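Local atomic coordinates of N-hydroxyarylamine O-acetyltransferase (Bacillus cereus, PDB entry 4DMO), a protein that probably transfers acetyl groups to arylamines and N-hydroxyarylamines, as a member of the arylamine N-acetyltransferase family. Residues A[29-34]-A[134-139]. Numbering follows the deposited sequence.
Sequences NIMYAM and LAPVPF
Met31 reaches over the backbone of Leu134 to Pro136 because its CG stands anti to the carbonyl carbon (chi1 -72°) and chi2 keeps SD on an extended course; the bend at chi3, 76°, then turns CE onto the carbonyl of Ala135. Met31 works mostly against main chain. Its CB lies 4.0 Å from C of Leu134. Further out, SD of Met31 lies 3.5 Å from CA of Ala135, and CE of Met31 approaches O of Ala135 to 3.3 Å. A long, unbranched and polarisable thioether suits this place, since it can follow a peptide chain closely without needing a polar partner. SD of Met31 also lies 3.6 Å from N of Pro136 and touches its ring carbon CD, 3.8 Å away, where the compact, puckered pyrrolidine ring offers an apolar surface and has no N-H to satisfy.

One residue on along the helix, Tyr32 meets Leu134. The CD2 branch of the leucine comes to 4.2 Å from CA of Tyr32, while its CD1 branch approaches CD1 of the ring obliquely, also at 4.2 Å. The forked leucine thus touches helix backbone and aromatic ring together, at the more exposed margin of the contact. Leu134 itself has a left-handed backbone conformation, and the chain is extended at Ala135.

Beyond, Val137 makes backbone hydrogen bonds with Leu123 of strand 120-124, which places 137-138 at the edge of the eight-stranded antiparallel sheet, and Pro136 packs on Tyr122 and Ile124. The arrangement joins helix 27-37 of the N-terminal helical bundle to the edge of the beta-barrel domain, an interdomain junction of the arylamine N-acetyltransferase fold.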
ATOM      1  N   ASN A  29      -7.587   8.495  -9.743  1.00 31.92           N
ATOM      2  CA  ASN A  29      -6.495   9.412  -9.984  1.00 30.68           C
ATOM      3  C   ASN A  29      -5.831   9.785  -8.683  1.00 22.50           C
ATOM      4  O   ASN A  29      -4.664  10.081  -8.653  1.00 25.60           O
ATOM      5  CB  ASN A  29      -6.934  10.662 -10.750  1.00 51.18           C
ATOM      6  CG  ASN A  29      -5.736  11.458 -11.281  1.00 61.36           C
ATOM      7  OD1 ASN A  29      -5.007  11.000 -12.175  1.00 55.66           O
ATOM      8  ND2 ASN A  29      -5.509  12.643 -10.708  1.00 37.80           N
ATOM      9  N   ILE A  30      -6.576   9.749  -7.593  1.00 23.27           N
ATOM     10  CA  ILE A  30      -5.974   9.969  -6.304  1.00 18.97           C
ATOM     11  C   ILE A  30      -5.025   8.810  -5.980  1.00 22.70           C
ATOM     12  O   ILE A  30      -3.938   9.034  -5.457  1.00 17.66           O
ATOM     13  CB  ILE A  30      -7.043  10.074  -5.225  1.00 21.14           C
ATOM     14  CG1 ILE A  30      -7.858  11.339  -5.450  1.00 23.42           C
ATOM     15  CG2 ILE A  30      -6.424  10.119  -3.838  1.00 21.83           C
ATOM     16  CD1 ILE A  30      -9.046  11.438  -4.546  1.00 26.68           C
ATOM     17  N   MET A  31      -5.430   7.580  -6.326  1.00 22.54           N
ATOM     18  CA  MET A  31      -4.626   6.398  -6.058  1.00 16.70           C
ATOM     19  C   MET A  31      -3.357   6.444  -6.843  1.00 18.23           C
ATOM     20  O   MET A  31      -2.290   6.065  -6.345  1.00 20.41           O
ATOM     21  CB  MET A  31      -5.409   5.117  -6.392  1.00 18.19           C
ATOM     22  CG  MET A  31      -6.517   4.846  -5.401  1.00 15.98           C
ATOM     23  SD  MET A  31      -7.683   3.575  -5.897  1.00 20.87           S
ATOM     24  CE  MET A  31      -6.709   2.096  -5.584  1.00 19.29           C
ATOM     25  N   TYR A  32      -3.469   6.893  -8.082  1.00 19.80           N
ATOM     26  CA  TYR A  32      -2.320   7.021  -8.946  1.00 16.97           C
ATOM     27  C   TYR A  32      -1.349   8.037  -8.349  1.00 22.00           C
ATOM     28  O   TYR A  32      -0.146   7.763  -8.208  1.00 18.75           O
ATOM     29  CB  TYR A  32      -2.775   7.449 -10.351  1.00 25.60           C
ATOM     30  CG  TYR A  32      -1.618   7.652 -11.276  1.00 21.87           C
ATOM     31  CD1 TYR A  32      -1.128   6.614 -12.061  1.00 18.10           C
ATOM     32  CD2 TYR A  32      -1.004   8.885 -11.364  1.00 17.53           C
ATOM     33  CE1 TYR A  32      -0.050   6.810 -12.897  1.00 20.01           C
ATOM     34  CE2 TYR A  32       0.059   9.082 -12.197  1.00 22.64           C
ATOM     35  CZ  TYR A  32       0.544   8.045 -12.946  1.00 18.22           C
ATOM     36  OH  TYR A  32       1.628   8.290 -13.743  1.00 32.25           O
ATOM     37  N   ALA A  33      -1.889   9.190  -7.950  1.00 19.03           N
ATOM     38  CA  ALA A  33      -1.089  10.219  -7.309  1.00 19.89           C
ATOM     39  C   ALA A  33      -0.442   9.684  -6.022  1.00 15.86           C
ATOM     40  O   ALA A  33       0.723   9.960  -5.760  1.00 17.93           O
ATOM     41  CB  ALA A  33      -1.943  11.468  -7.011  1.00 17.89           C
ATOM     42  N   MET A  34      -1.189   8.933  -5.217  1.00 12.37           N
ATOM     43  CA  MET A  34      -0.608   8.364  -4.009  1.00 14.61           C
ATOM     44  C   MET A  34       0.557   7.456  -4.358  1.00 15.33           C
ATOM     45  O   MET A  34       1.558   7.487  -3.665  1.00 15.42           O
ATOM     46  CB  MET A  34      -1.619   7.607  -3.172  1.00 10.58           C
ATOM     47  CG  MET A  34      -1.021   7.146  -1.865  1.00 17.49           C
ATOM     48  SD  MET A  34      -2.253   6.621  -0.706  1.00 14.73           S
ATOM     49  CE  MET A  34      -1.277   5.993   0.636  1.00 16.53           C
ATOM     50  N   LEU A 134      -3.950   0.861  -8.874  1.00 19.68           N
ATOM     51  CA  LEU A 134      -4.090   2.281  -9.253  1.00 17.80           C
ATOM     52  C   LEU A 134      -5.536   2.685  -9.540  1.00 18.41           C
ATOM     53  O   LEU A 134      -5.813   3.717 -10.162  1.00 18.72           O
ATOM     54  CB  LEU A 134      -3.202   2.609 -10.442  1.00 17.27           C
ATOM     55  CG  LEU A 134      -1.760   2.218 -10.135  1.00 13.24           C
ATOM     56  CD1 LEU A 134      -0.930   2.471 -11.344  1.00 12.32           C
ATOM     57  CD2 LEU A 134      -1.210   2.983  -8.971  1.00 10.59           C
ATOM     58  N   ALA A 135      -6.458   1.866  -9.066  1.00 20.55           N
ATOM     59  CA  ALA A 135      -7.871   2.186  -9.148  1.00 24.48           C
ATOM     60  C   ALA A 135      -8.635   1.222  -8.251  1.00 16.71           C
ATOM     61  O   ALA A 135      -8.093   0.193  -7.852  1.00 21.59           O
ATOM     62  CB  ALA A 135      -8.346   2.084 -10.594  1.00 23.85           C
ATOM     63  N   PRO A 136      -9.883   1.556  -7.903  1.00 21.19           N
ATOM     64  CA  PRO A 136     -10.728   0.609  -7.173  1.00 21.51           C
ATOM     65  C   PRO A 136     -10.914  -0.720  -7.924  1.00 26.48           C
ATOM     66  O   PRO A 136     -11.008  -0.756  -9.143  1.00 18.44           O
ATOM     67  CB  PRO A 136     -12.074   1.353  -7.059  1.00 24.76           C
ATOM     68  CG  PRO A 136     -11.727   2.773  -7.178  1.00 21.72           C
ATOM     69  CD  PRO A 136     -10.597   2.816  -8.172  1.00 26.86           C
ATOM     70  N   VAL A 137     -10.926  -1.815  -7.179  1.00 27.49           N
ATOM     71  CA  VAL A 137     -11.156  -3.115  -7.767  1.00 25.37           C
ATOM     72  C   VAL A 137     -12.560  -3.567  -7.359  1.00 25.61           C
ATOM     73  O   VAL A 137     -12.846  -3.785  -6.168  1.00 25.18           O
ATOM     74  CB  VAL A 137     -10.115  -4.166  -7.294  1.00 22.92           C
ATOM     75  CG1 VAL A 137     -10.357  -5.505  -8.040  1.00 22.54           C
ATOM     76  CG2 VAL A 137      -8.692  -3.654  -7.511  1.00 19.69           C
ATOM     77  N   PRO A 138     -13.444  -3.699  -8.345  1.00 22.13           N
ATOM     78  CA  PRO A 138     -14.821  -4.087  -8.045  1.00 28.08           C
ATOM     79  C   PRO A 138     -14.915  -5.545  -7.630  1.00 24.09           C
ATOM     80  O   PRO A 138     -14.344  -6.433  -8.261  1.00 22.97           O
ATOM     81  CB  PRO A 138     -15.542  -3.863  -9.369  1.00 26.43           C
ATOM     82  CG  PRO A 138     -14.472  -4.096 -10.416  1.00 28.09           C
ATOM     83  CD  PRO A 138     -13.187  -3.588  -9.794  1.00 30.48           C
ATOM     84  N   PHE A 139     -15.645  -5.776  -6.557  1.00 20.44           N
ATOM     85  CA  PHE A 139     -15.922  -7.117  -6.104  1.00 29.09           C
ATOM     86  C   PHE A 139     -16.724  -7.926  -7.147  1.00 30.66           C
ATOM     87  O   PHE A 139     -16.709  -9.156  -7.109  1.00 31.08           O
ATOM     88  CB  PHE A 139     -16.689  -7.071  -4.782  1.00 23.07           C
ATOM     89  CG  PHE A 139     -15.803  -6.999  -3.561  1.00 24.62           C
ATOM     90  CD1 PHE A 139     -15.021  -5.886  -3.317  1.00 23.30           C
ATOM     91  CD2 PHE A 139     -15.775  -8.052  -2.649  1.00 29.61           C
ATOM     92  CE1 PHE A 139     -14.222  -5.814  -2.183  1.00 31.27           C
ATOM     93  CE2 PHE A 139     -14.965  -8.003  -1.509  1.00 31.05           C
ATOM     94  CZ  PHE A 139     -14.198  -6.872  -1.272  1.00 29.86           C
TER